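Local coordinates for hypothetical 39.9 kDa protein (PDB 2GA8), which acts as an ATP-dependent kinase of the P-loop class and could be involved in assembly of the endoplasmic reticulum membrane, at residues Ser35-Ile40 and Glu266-Leu271; Ala156-Met161 and Ile262-Gly267; Asp162-Ser167 and Phe238-Asn243. All coordinates share one frame; numbering follows the deposited sequence.

Interaction 1. Residues Ser35-Ile40 and Glu266-Leu271; sequences SGKSTI and EGLYLL. With SO4 (sulfate ion), chain G.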
loop_
_atom_site.group_PDB
_atom_site.type_symbol
_atom_site.label_atom_id
_atom_site.label_comp_id
_atom_site.label_asym_id
_atom_site.label_seq_id
_atom_site.Cartn_x
_atom_site.Cartn_y
_atom_site.Cartn_z
ATOM N N SER A 35 -14.923 6.262 1.925
ATOM C CA SER A 35 -15.010 5.850 3.321
ATOM C C SER A 35 -14.097 6.674 4.217
ATOM O O SER A 35 -14.241 6.659 5.438
ATOM C CB SER A 35 -14.636 4.372 3.457
ATOM O OG SER A 35 -13.315 4.166 2.989
ATOM N N GLY A 36 -13.153 7.380 3.602
ATOM C CA GLY A 36 -12.227 8.198 4.363
ATOM C C GLY A 36 -10.938 7.475 4.712
ATOM O O GLY A 36 -10.154 7.958 5.526
ATOM N N LYS A 37 -10.700 6.326 4.091
ATOM C CA LYS A 37 -9.490 5.567 4.388
ATOM C C LYS A 37 -8.217 6.351 4.087
ATOM O O LYS A 37 -7.241 6.265 4.831
ATOM C CB LYS A 37 -9.486 4.237 3.628
ATOM C CG LYS A 37 -9.597 4.347 2.120
ATOM C CD LYS A 37 -9.623 2.963 1.497
ATOM C CE LYS A 37 -9.819 3.028 -0.009
ATOM N NZ LYS A 37 -11.165 3.562 -0.381
ATOM N N SER A 38 -8.226 7.120 3.005
ATOM C CA SER A 38 -7.062 7.914 2.640
ATOM C C SER A 38 -6.706 8.912 3.739
ATOM O O SER A 38 -5.562 8.968 4.199
ATOM C CB SER A 38 -7.321 8.658 1.324
ATOM O OG SER A 38 -6.242 9.523 1.006
ATOM N N THR A 39 -7.697 9.688 4.173
ATOM C CA THR A 39 -7.487 10.696 5.204
ATOM C C THR A 39 -7.138 10.101 6.562
ATOM O O THR A 39 -6.279 10.628 7.269
ATOM C CB THR A 39 -8.731 11.609 5.350
ATOM O OG1 THR A 39 -9.855 10.840 5.791
ATOM C CG2 THR A 39 -9.068 12.248 4.014
ATOM N N ILE A 40 -7.799 9.006 6.929
ATOM C CA ILE A 40 -7.523 8.359 8.201
ATOM C C ILE A 40 -6.069 7.892 8.220
ATOM O O ILE A 40 -5.359 8.086 9.206
ATOM C CB ILE A 40 -8.464 7.146 8.428
ATOM C CG1 ILE A 40 -9.903 7.640 8.644
ATOM C CG2 ILE A 40 -7.998 6.331 9.624
ATOM C CD1 ILE A 40 -10.946 6.538 8.614
ATOM N N GLU A 266 -3.342 1.319 2.900
ATOM C CA GLU A 266 -4.775 1.582 2.798
ATOM C C GLU A 266 -5.231 1.298 1.381
ATOM O O GLU A 266 -4.525 1.602 0.418
ATOM C CB GLU A 266 -5.087 3.036 3.175
ATOM C CG GLU A 266 -4.351 4.071 2.339
ATOM C CD GLU A 266 -5.187 4.641 1.204
ATOM O OE1 GLU A 266 -6.256 4.077 0.884
ATOM O OE2 GLU A 266 -4.757 5.658 0.619
ATOM N N GLY A 267 -6.408 0.702 1.253
ATOM C CA GLY A 267 -6.915 0.395 -0.071
ATOM C C GLY A 267 -8.235 -0.345 -0.058
ATOM O O GLY A 267 -8.723 -0.790 0.985
ATOM N N LEU A 268 -8.808 -0.487 -1.244
ATOM C CA LEU A 268 -10.089 -1.157 -1.415
ATOM C C LEU A 268 -10.062 -2.669 -1.230
ATOM O O LEU A 268 -10.969 -3.249 -0.629
ATOM C CB LEU A 268 -10.616 -0.894 -2.825
ATOM C CG LEU A 268 -10.897 0.530 -3.301
ATOM C CD1 LEU A 268 -11.004 0.533 -4.823
ATOM C CD2 LEU A 268 -12.181 1.043 -2.661
ATOM N N TYR A 269 -9.008 -3.294 -1.739
ATOM C CA TYR A 269 -8.935 -4.747 -1.754
ATOM C C TYR A 269 -7.923 -5.489 -0.897
ATOM O O TYR A 269 -7.625 -6.660 -1.163
ATOM C CB TYR A 269 -8.795 -5.166 -3.223
ATOM C CG TYR A 269 -9.853 -4.508 -4.094
ATOM C CD1 TYR A 269 -11.208 -4.661 -3.800
ATOM C CD2 TYR A 269 -9.501 -3.701 -5.176
ATOM C CE1 TYR A 269 -12.189 -4.025 -4.554
ATOM C CE2 TYR A 269 -10.487 -3.056 -5.946
ATOM C CZ TYR A 269 -11.827 -3.228 -5.620
ATOM O OH TYR A 269 -12.811 -2.598 -6.348
ATOM N N LEU A 270 -7.425 -4.847 0.153
ATOM C CA LEU A 270 -6.437 -5.492 1.006
ATOM C C LEU A 270 -6.980 -6.680 1.788
ATOM O O LEU A 270 -6.202 -7.457 2.335
ATOM C CB LEU A 270 -5.829 -4.477 1.975
ATOM C CG LEU A 270 -5.296 -3.220 1.282
ATOM C CD1 LEU A 270 -4.646 -2.301 2.307
ATOM C CD2 LEU A 270 -4.304 -3.617 0.203
ATOM N N LEU A 271 -8.306 -6.816 1.837
ATOM C CA LEU A 271 -8.953 -7.919 2.551
ATOM C C LEU A 271 -9.956 -8.619 1.631
ATOM O O LEU A 271 -10.958 -9.172 2.090
ATOM C CB LEU A 271 -9.681 -7.389 3.794
ATOM C CG LEU A 271 -8.797 -6.818 4.910
ATOM C CD1 LEU A 271 -9.674 -6.166 5.967
ATOM C CD2 LEU A 271 -7.942 -7.937 5.516
HETATM S S SO4 G . -11.550 7.250 0.372
HETATM O O1 SO4 G . -11.913 7.168 -1.060
HETATM O O2 SO4 G . -10.093 7.442 0.495
HETATM O O3 SO4 G . -12.276 8.368 0.996
HETATM O O4 SO4 G . -11.944 5.993 1.040
HETATM O O HOH W 1 -3.552 7.662 2.086
#
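Lys37, in the first turn of helix 37-43, approaches strand 262-267 at Glu266, where the two CA atoms are 6.4 Å apart. From there the Lys37 side chain runs extended and crosses the Glu266 side chain at about a right angle, with Glu266 OE1 3.6 Å from Lys37 CG. Farther out, Lys37 CE rests on the backbone of Gly267, 3.7 Å from its C atom. A bend at the last torsion (chi4 -66°) then turns NZ toward a bound sulfate, 2.9 Å from its O4, while methyl CD2 of Leu268 packs beside NZ. NZ also donates to the backbone O of Gly31. This is the Walker A P-loop, assigned to ATP binding by similarity, and the sulfate, probably from the crystallisation liquor, sits where the motif usually holds a nucleotide phosphate. Gly36 N donates to sulfate O3 at 2.9 Å and Ser38 N to O2 at 3.1 Å; Gly34 N and Arg309 NH1 bind the anion as well. Glu266 and Lys37 make no ion pair, for Glu266 OE1 stays 5.1 Å from Lys37 NZ. The other carboxylate oxygen, Glu266 OE2, accepts a hydrogen bond from a water at 2.8 Å, which also donates to Ser38 O, tying Glu266 to the helix.

Interaction 2. Residues Ala156-Met161 and Ile262-Gly267; sequences AQIVPM and IVILEG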
loop_
_atom_site.group_PDB
_atom_site.type_symbol
_atom_site.label_atom_id
_atom_site.label_comp_id
_atom_site.label_asym_id
_atom_site.label_seq_id
_atom_site.Cartn_x
_atom_site.Cartn_y
_atom_site.Cartn_z
ATOM N N ALA A 156 6.860 6.533 10.370
ATOM C CA ALA A 156 5.642 5.982 9.785
ATOM C C ALA A 156 5.476 6.482 8.358
ATOM O O ALA A 156 5.749 7.645 8.058
ATOM C CB ALA A 156 4.429 6.375 10.629
ATOM N N GLN A 157 5.029 5.592 7.480
ATOM C CA GLN A 157 4.811 5.929 6.081
ATOM C C GLN A 157 3.536 5.237 5.628
ATOM O O GLN A 157 3.150 4.221 6.194
ATOM C CB GLN A 157 5.992 5.444 5.233
ATOM C CG GLN A 157 5.871 5.718 3.739
ATOM C CD GLN A 157 5.684 7.190 3.414
ATOM O OE1 GLN A 157 4.626 7.772 3.671
ATOM N NE2 GLN A 157 6.718 7.802 2.845
ATOM N N ILE A 158 2.872 5.802 4.629
ATOM C CA ILE A 158 1.652 5.202 4.109
ATOM C C ILE A 158 1.918 4.583 2.748
ATOM O O ILE A 158 2.787 5.034 2.000
ATOM C CB ILE A 158 0.516 6.244 3.936
ATOM C CG1 ILE A 158 0.997 7.396 3.051
ATOM C CG2 ILE A 158 0.059 6.762 5.303
ATOM C CD1 ILE A 158 -0.092 8.408 2.720
ATOM N N VAL A 159 1.175 3.529 2.437
ATOM C CA VAL A 159 1.293 2.877 1.142
ATOM C C VAL A 159 -0.116 2.813 0.567
ATOM O O VAL A 159 -0.915 1.961 0.948
ATOM C CB VAL A 159 1.846 1.433 1.244
ATOM C CG1 VAL A 159 1.726 0.735 -0.115
ATOM C CG2 VAL A 159 3.300 1.458 1.682
ATOM N N PRO A 160 -0.459 3.762 -0.312
ATOM C CA PRO A 160 -1.800 3.732 -0.900
ATOM C C PRO A 160 -1.801 2.665 -1.989
ATOM O O PRO A 160 -0.803 2.476 -2.687
ATOM C CB PRO A 160 -1.959 5.136 -1.482
ATOM C CG PRO A 160 -1.008 5.975 -0.650
ATOM C CD PRO A 160 0.187 5.060 -0.559
ATOM N N MET A 161 -2.919 1.969 -2.134
ATOM C CA MET A 161 -3.031 0.926 -3.147
ATOM C C MET A 161 -3.168 1.564 -4.537
ATOM O O MET A 161 -2.897 0.933 -5.556
ATOM C CB MET A 161 -4.256 0.067 -2.831
ATOM C CG MET A 161 -4.310 -1.269 -3.521
ATOM S SD MET A 161 -5.825 -2.129 -3.042
ATOM C CE MET A 161 -6.891 -1.571 -4.275
ATOM N N ILE A 262 6.817 1.657 10.819
ATOM C CA ILE A 262 5.374 1.473 10.778
ATOM C C ILE A 262 4.930 1.767 9.349
ATOM O O ILE A 262 5.205 2.843 8.818
ATOM C CB ILE A 262 4.659 2.446 11.747
ATOM C CG1 ILE A 262 5.001 2.083 13.191
ATOM C CG2 ILE A 262 3.154 2.406 11.528
ATOM C CD1 ILE A 262 4.613 3.142 14.190
ATOM N N VAL A 263 4.271 0.800 8.718
ATOM C CA VAL A 263 3.798 0.971 7.351
ATOM C C VAL A 263 2.286 0.844 7.381
ATOM O O VAL A 263 1.741 -0.172 7.819
ATOM C CB VAL A 263 4.386 -0.101 6.395
ATOM C CG1 VAL A 263 3.837 0.097 4.984
ATOM C CG2 VAL A 263 5.897 -0.009 6.385
ATOM N N ILE A 264 1.612 1.898 6.933
ATOM C CA ILE A 264 0.161 1.923 6.918
ATOM C C ILE A 264 -0.312 1.744 5.481
ATOM O O ILE A 264 -0.151 2.631 4.657
ATOM C CB ILE A 264 -0.357 3.266 7.477
ATOM C CG1 ILE A 264 0.133 3.441 8.918
ATOM C CG2 ILE A 264 -1.878 3.306 7.419
ATOM C CD1 ILE A 264 0.107 4.891 9.403
ATOM N N LEU A 265 -0.880 0.579 5.188
ATOM C CA LEU A 265 -1.365 0.288 3.850
ATOM C C LEU A 265 -2.867 0.492 3.826
ATOM O O LEU A 265 -3.583 -0.075 4.649
ATOM C CB LEU A 265 -1.032 -1.157 3.467
ATOM C CG LEU A 265 0.459 -1.508 3.500
ATOM C CD1 LEU A 265 0.812 -2.125 4.843
ATOM C CD2 LEU A 265 0.778 -2.483 2.380
ATOM N N GLU A 266 -3.342 1.319 2.900
ATOM C CA GLU A 266 -4.775 1.582 2.798
ATOM C C GLU A 266 -5.231 1.298 1.381
ATOM O O GLU A 266 -4.525 1.602 0.418
ATOM C CB GLU A 266 -5.087 3.036 3.175
ATOM C CG GLU A 266 -4.351 4.071 2.339
ATOM C CD GLU A 266 -5.187 4.641 1.204
ATOM O OE1 GLU A 266 -6.256 4.077 0.884
ATOM O OE2 GLU A 266 -4.757 5.658 0.619
ATOM N N GLY A 267 -6.408 0.702 1.253
ATOM C CA GLY A 267 -6.915 0.395 -0.071
ATOM C C GLY A 267 -8.235 -0.345 -0.058
ATOM O O GLY A 267 -8.723 -0.790 0.985
HETATM O O HOH W 2 -2.231 -0.342 0.152
HETATM O O HOH W 3 -5.647 3.290 -2.015
#
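Two neighbouring parallel strands, 156-160 and 262-267, pair here at one margin of the five-stranded parallel sheet, with 156-160 outermost. Five backbone hydrogen bonds join them. Gln157 N donates to Ile262 O, Gln157 O accepts from Ile264 N in a nearly straight bond (172° at the hydrogen), and Val159 N reaches Ile264 O at 2.7 Å. Glu266 N then binds Val159 O, and Met161 N closes the series on Glu266 O at 3.0 Å. A water donates to both Val159 O and Glu266 O, adding a second link at this end. Side chains alternate between the two faces. On one, Val159 and Leu265 run alongside one another, Val159 CB against Leu265 CG, and the CG2 branch of Val159, anti to its own carbonyl carbon, meets CG1 of Val263 at 3.6 Å. Helix 192-206 covers this face through Leu198, Leu202 and Phe195. The sheet has strand order 2-3-1-4-5, and the strand that leads into the Walker A loop, 25-30, flanks 262-267 on its other side, as in the core of P-loop kinases. Ala156, Ile158, Pro160, Ile262, Ile264 and Glu266 occupy the other face, where helix 37-43 packs on Ile264 and Glu266. There the Ile158 side chain lies aslant that of Ile264, its CG2 4.1 Å from Ile264 CB, and Glu266 OE2 lies 3.5 Å from CB of the Pro160 ring. At the Glu266 end, Met161 CB packs 3.8 Å from the bare CA of Gly267.

Interaction 3. Residues Asp162-Ser167 and Phe238-Asn243; sequences DGFHLS and FVPGFN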
loop_
_atom_site.group_PDB
_atom_site.type_symbol
_atom_site.label_atom_id
_atom_site.label_comp_id
_atom_site.label_asym_id
_atom_site.label_seq_id
_atom_site.Cartn_x
_atom_site.Cartn_y
_atom_site.Cartn_z
ATOM N N ASP A 162 -3.572 2.831 -4.556
ATOM C CA ASP A 162 -3.783 3.593 -5.789
ATOM C C ASP A 162 -2.639 3.582 -6.797
ATOM O O ASP A 162 -2.872 3.601 -8.006
ATOM C CB ASP A 162 -4.108 5.046 -5.441
ATOM C CG ASP A 162 -5.352 5.173 -4.597
ATOM O OD1 ASP A 162 -6.468 5.080 -5.153
ATOM O OD2 ASP A 162 -5.211 5.349 -3.371
ATOM N N GLY A 163 -1.405 3.570 -6.300
ATOM C CA GLY A 163 -0.260 3.568 -7.184
ATOM C C GLY A 163 -0.131 2.293 -7.990
ATOM O O GLY A 163 0.649 2.224 -8.938
ATOM N N PHE A 164 -0.901 1.276 -7.622
ATOM C CA PHE A 164 -0.842 0.007 -8.330
ATOM C C PHE A 164 -1.972 -0.149 -9.333
ATOM O O PHE A 164 -2.182 -1.223 -9.897
ATOM C CB PHE A 164 -0.823 -1.133 -7.315
ATOM C CG PHE A 164 0.489 -1.253 -6.604
ATOM C CD1 PHE A 164 1.477 -2.102 -7.090
ATOM C CD2 PHE A 164 0.775 -0.453 -5.497
ATOM C CE1 PHE A 164 2.737 -2.154 -6.493
ATOM C CE2 PHE A 164 2.031 -0.498 -4.892
ATOM C CZ PHE A 164 3.012 -1.349 -5.392
ATOM N N HIS A 165 -2.692 0.939 -9.560
ATOM C CA HIS A 165 -3.772 0.927 -10.531
ATOM C C HIS A 165 -3.093 0.710 -11.884
ATOM O O HIS A 165 -2.062 1.322 -12.171
ATOM C CB HIS A 165 -4.492 2.278 -10.522
ATOM C CG HIS A 165 -5.885 2.225 -11.060
ATOM N ND1 HIS A 165 -6.930 1.658 -10.364
ATOM C CD2 HIS A 165 -6.404 2.656 -12.233
ATOM C CE1 HIS A 165 -8.034 1.741 -11.086
ATOM N NE2 HIS A 165 -7.741 2.342 -12.225
ATOM N N LEU A 166 -3.643 -0.170 -12.711
ATOM C CA LEU A 166 -3.047 -0.403 -14.019
ATOM C C LEU A 166 -3.178 0.882 -14.832
ATOM O O LEU A 166 -4.164 1.610 -14.695
ATOM C CB LEU A 166 -3.754 -1.561 -14.726
ATOM C CG LEU A 166 -3.550 -2.918 -14.049
ATOM C CD1 LEU A 166 -4.423 -3.974 -14.712
ATOM C CD2 LEU A 166 -2.077 -3.293 -14.120
ATOM N N SER A 167 -2.180 1.168 -15.661
ATOM C CA SER A 167 -2.206 2.378 -16.472
ATOM C C SER A 167 -3.313 2.307 -17.510
ATOM O O SER A 167 -3.783 1.225 -17.867
ATOM C CB SER A 167 -0.867 2.585 -17.183
ATOM O OG SER A 167 -0.662 1.595 -18.174
ATOM N N PHE A 238 11.019 2.261 -2.927
ATOM C CA PHE A 238 10.176 3.284 -3.534
ATOM C C PHE A 238 8.939 2.664 -4.159
ATOM O O PHE A 238 9.035 1.734 -4.952
ATOM C CB PHE A 238 10.972 4.043 -4.592
ATOM C CG PHE A 238 12.101 4.838 -4.020
ATOM C CD1 PHE A 238 11.876 6.108 -3.506
ATOM C CD2 PHE A 238 13.379 4.292 -3.935
ATOM C CE1 PHE A 238 12.910 6.826 -2.908
ATOM C CE2 PHE A 238 14.419 5.003 -3.339
ATOM C CZ PHE A 238 14.184 6.268 -2.826
ATOM N N VAL A 239 7.778 3.188 -3.794
ATOM C CA VAL A 239 6.531 2.659 -4.314
ATOM C C VAL A 239 5.786 3.710 -5.124
ATOM O O VAL A 239 5.813 4.902 -4.801
ATOM C CB VAL A 239 5.634 2.123 -3.167
ATOM C CG1 VAL A 239 6.398 1.076 -2.361
ATOM C CG2 VAL A 239 5.202 3.249 -2.263
ATOM N N PRO A 240 5.114 3.278 -6.199
ATOM C CA PRO A 240 4.363 4.195 -7.058
ATOM C C PRO A 240 3.190 4.872 -6.366
ATOM O O PRO A 240 2.674 4.390 -5.356
ATOM C CB PRO A 240 3.918 3.297 -8.208
ATOM C CG PRO A 240 3.715 1.973 -7.522
ATOM C CD PRO A 240 4.946 1.884 -6.645
ATOM N N GLY A 241 2.778 6.001 -6.932
ATOM C CA GLY A 241 1.655 6.747 -6.404
ATOM C C GLY A 241 0.718 6.978 -7.571
ATOM O O GLY A 241 1.037 6.608 -8.698
ATOM N N PHE A 242 -0.439 7.575 -7.320
ATOM C CA PHE A 242 -1.372 7.830 -8.404
ATOM C C PHE A 242 -1.520 9.327 -8.629
ATOM O O PHE A 242 -1.799 10.080 -7.694
ATOM C CB PHE A 242 -2.742 7.225 -8.093
ATOM C CG PHE A 242 -3.646 7.138 -9.291
ATOM C CD1 PHE A 242 -3.491 6.114 -10.221
ATOM C CD2 PHE A 242 -4.633 8.092 -9.506
ATOM C CE1 PHE A 242 -4.305 6.039 -11.348
ATOM C CE2 PHE A 242 -5.455 8.028 -10.634
ATOM C CZ PHE A 242 -5.289 6.998 -11.557
ATOM N N ASN A 243 -1.320 9.755 -9.870
ATOM C CA ASN A 243 -1.448 11.163 -10.224
ATOM C C ASN A 243 -2.870 11.388 -10.729
ATOM O O ASN A 243 -3.206 11.023 -11.855
ATOM C CB ASN A 243 -0.438 11.529 -11.314
ATOM C CG ASN A 243 -0.380 13.021 -11.582
ATOM O OD1 ASN A 243 -1.373 13.635 -11.976
ATOM N ND2 ASN A 243 0.788 13.613 -11.367
HETATM O O HOH W 4 0.151 4.197 -4.098
#
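Pro240 lies over one face of the Phe164 ring: its CG stands 4.1 Å from the ring centroid and 17° off the normal, a CH-pi contact offset toward the rim. The same CG, with CB, also bears on the backbone of the turn, Pro240 CG being 3.4 Å from Gly163 O. Two residues on, Phe242 holds its CG anti to the backbone N (chi1 -165°), which carries the ring to Asp162 and His165. Its CD1 is 3.4 Å from Asp162 O, and CE1 is 3.9 Å from His165 CB. The imidazole meets this ring obliquely, the planes at 81° and the centroids 5.6 Å apart. Between these two contacts the backbones are in direct contact, Gly163 CA lying 3.8 Å from Gly241 CA; Gly163, with no side chain, lets the turn lie directly on Pro240 and Gly241. A water accepts from Gly163 N and donates to Pro240 O, bridging the two backbones. The contact packs the 3-10 turn that follows 156-160, an edge strand of the P-loop kinase core, on strand 237-243 of the mixed sheet, with Asp162 near the P-loop but not touching it.

Interactions 1 and 2 have centres about 9 Å apart and share Glu266 and Gly267 on strand 262-267, so one strand of the parallel sheet meets both the P-loop helix and strand 156-160. The centre of interaction 3 lies about 13 Å from that of interaction 2 and about 15 Å from that of interaction 1, where the chain leaves strand 156-160 and meets the mixed sheet. Along the chain 35-40 comes first, then 156-161 running directly into 162-167, then 238-243, and last 262-271. Glu266 OE2 and Asp162 OD2 approach to 4.0 Å, bringing two acidic groups together beside the presumed phosphate site.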